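PDB 3NV9: malic enzyme, which probably catalyses the oxidative decarboxylation of malate to pyruvate with a nicotinamide adenine dinucleotide (NAD or NADP) as electron acceptor. Local coordinates for residues 9-14 against 26-31. Sequence-based numbering, arbitrary orientation.
With SO4 (sulfate ion), chain D.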
loop_
_atom_site.group_PDB
_atom_site.type_symbol
_atom_site.label_atom_id
_atom_site.label_comp_id
_atom_site.label_asym_id
_atom_site.label_seq_id
_atom_site.Cartn_x
_atom_site.Cartn_y
_atom_site.Cartn_z
ATOM N N SER A 9 20.997 -0.660 23.006
ATOM C CA SER A 9 21.519 0.587 23.651
ATOM C C SER A 9 23.010 0.590 24.014
ATOM O O SER A 9 23.572 1.645 24.285
ATOM C CB SER A 9 20.706 0.926 24.927
ATOM O OG SER A 9 20.486 -0.271 25.693
ATOM N N ASN A 10 23.658 -0.571 24.020
ATOM C CA ASN A 10 24.981 -0.680 24.590
ATOM C C ASN A 10 25.988 -1.230 23.590
ATOM O O ASN A 10 26.909 -1.968 23.961
ATOM C CB ASN A 10 24.947 -1.570 25.835
ATOM C CG ASN A 10 24.620 -3.044 25.512
ATOM O OD1 ASN A 10 23.872 -3.356 24.560
ATOM N ND2 ASN A 10 25.162 -3.960 26.330
ATOM N N LEU A 11 25.808 -0.884 22.322
ATOM C CA LEU A 11 26.705 -1.396 21.299
ATOM C C LEU A 11 28.143 -0.902 21.528
ATOM O O LEU A 11 29.063 -1.694 21.428
ATOM C CB LEU A 11 26.230 -1.062 19.882
ATOM C CG LEU A 11 27.274 -1.374 18.796
ATOM C CD1 LEU A 11 27.416 -2.846 18.517
ATOM C CD2 LEU A 11 26.934 -0.633 17.505
ATOM N N GLU A 12 28.301 0.388 21.823
ATOM C CA GLU A 12 29.592 0.994 22.135
ATOM C C GLU A 12 30.433 0.150 23.107
ATOM O O GLU A 12 31.623 -0.105 22.852
ATOM C CB GLU A 12 29.438 2.439 22.650
ATOM C CG GLU A 12 28.757 3.425 21.655
ATOM C CD GLU A 12 29.576 3.771 20.388
ATOM O OE1 GLU A 12 30.833 3.797 20.433
ATOM O OE2 GLU A 12 28.944 4.054 19.334
ATOM N N GLU A 13 29.797 -0.331 24.161
ATOM C CA GLU A 13 30.467 -1.103 25.219
ATOM C C GLU A 13 30.741 -2.538 24.797
ATOM O O GLU A 13 31.584 -3.202 25.378
ATOM C CB GLU A 13 29.626 -1.084 26.503
ATOM C CG GLU A 13 29.364 0.339 27.060
ATOM C CD GLU A 13 28.160 1.116 26.401
ATOM O OE1 GLU A 13 27.804 0.927 25.215
ATOM O OE2 GLU A 13 27.558 1.962 27.084
ATOM N N CYS A 14 30.002 -3.036 23.803
ATOM C CA CYS A 14 30.202 -4.407 23.328
ATOM C C CYS A 14 31.291 -4.468 22.271
ATOM O O CYS A 14 31.721 -5.543 21.865
ATOM C CB CYS A 14 28.895 -4.999 22.784
ATOM S SG CYS A 14 27.606 -5.168 24.054
ATOM N N VAL A 26 34.265 1.388 11.401
ATOM C CA VAL A 26 33.980 0.433 10.330
ATOM C C VAL A 26 33.132 -0.670 10.910
ATOM O O VAL A 26 32.183 -1.066 10.268
ATOM C CB VAL A 26 35.274 -0.140 9.699
ATOM C CG1 VAL A 26 34.968 -1.371 8.760
ATOM C CG2 VAL A 26 35.986 0.954 8.920
ATOM N N ALA A 27 33.449 -1.147 12.120
ATOM C CA ALA A 27 32.706 -2.249 12.760
ATOM C C ALA A 27 31.282 -1.878 13.090
ATOM O O ALA A 27 30.418 -2.721 12.968
ATOM C CB ALA A 27 33.390 -2.801 14.012
ATOM N N LYS A 28 31.013 -0.637 13.460
ATOM C CA LYS A 28 29.609 -0.221 13.587
ATOM C C LYS A 28 28.850 -0.320 12.276
ATOM O O LYS A 28 27.666 -0.703 12.261
ATOM C CB LYS A 28 29.502 1.198 14.096
ATOM C CG LYS A 28 29.833 1.298 15.584
ATOM C CD LYS A 28 30.246 2.741 15.987
ATOM C CE LYS A 28 29.043 3.686 15.966
ATOM N NZ LYS A 28 29.406 5.016 16.543
ATOM N N THR A 29 29.522 0.032 11.178
ATOM C CA THR A 29 28.896 0.055 9.874
ATOM C C THR A 29 28.539 -1.407 9.507
ATOM O O THR A 29 27.394 -1.725 9.211
ATOM C CB THR A 29 29.796 0.797 8.833
ATOM O OG1 THR A 29 30.221 2.062 9.380
ATOM C CG2 THR A 29 29.041 1.117 7.517
ATOM N N GLN A 30 29.533 -2.282 9.589
ATOM C CA GLN A 30 29.409 -3.697 9.294
ATOM C C GLN A 30 28.412 -4.378 10.231
ATOM O O GLN A 30 27.620 -5.189 9.766
ATOM C CB GLN A 30 30.783 -4.352 9.347
ATOM C CG GLN A 30 31.636 -4.094 8.031
ATOM C CD GLN A 30 30.923 -4.651 6.775
ATOM O OE1 GLN A 30 30.509 -5.802 6.792
ATOM N NE2 GLN A 30 30.690 -3.804 5.744
ATOM N N PHE A 31 28.401 -4.030 11.521
ATOM C CA PHE A 31 27.390 -4.617 12.444
ATOM C C PHE A 31 25.947 -4.313 11.966
ATOM O O PHE A 31 25.119 -5.258 11.792
ATOM C CB PHE A 31 27.571 -4.158 13.887
ATOM C CG PHE A 31 26.390 -4.487 14.790
ATOM C CD1 PHE A 31 26.186 -5.795 15.245
ATOM C CD2 PHE A 31 25.480 -3.491 15.167
ATOM C CE1 PHE A 31 25.072 -6.115 16.067
ATOM C CE2 PHE A 31 24.385 -3.786 16.010
ATOM C CZ PHE A 31 24.174 -5.101 16.458
HETATM S S SO4 D . 28.846 -4.303 2.444
HETATM O O1 SO4 D . 29.348 -2.952 2.547
HETATM O O2 SO4 D . 27.368 -4.183 2.488
HETATM O O3 SO4 D . 29.218 -4.928 1.174
HETATM O O4 SO4 D . 29.399 -5.101 3.538
#
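Lys28 NZ is gripped from two sources: it donates a hydrogen bond to Glu12 OE2 at 3.0 Å, within a salt bridge, and another to the backbone carbonyl of Asp352. The carboxylate takes the ammonium with the syn lone pair of OE2, while OE1 forms a salt bridge with Arg24; glutamate suits the place because its two oxygens serve the two cations separately, which probably favours its charged form. A lysine fits because its long chain carries the charge from a buried stem to Glu12; the bend at chi3 (71°) turns the end of the chain toward the acid, and CE passes 3.4 Å from Glu12 OE2. These contacts lay the weakly bonded helical turn about 11-14, near the N-terminus, against the long helix 21-43. Next to the salt bridge the contact is apolar. Leu11 reaches toward helix 21-43, and its forked end lets two methyls meet two neighbours, CD2 lying 4.0 Å from Lys28 CG and CD1 over one face of the Phe31 ring. The phenyl ring offers that methyl a flat apolar surface: CD1 lies 4.1 Å from the ring centroid and 18° off the ring normal, a CH-pi contact displaced toward the CD2 rim. Lys28 and Phe31 are about one helical turn apart, and Phe31 also packs on Ala480 of the C-terminal helix 470-485. On another side of helix 21-43, Gln30 NE2 donates a nearly straight bond of 2.9 Å to O4 of a sulfate, probably from the crystallisation liquor, which is also hydrogen-bonded to Lys33 and to Arg71 of the second subunit.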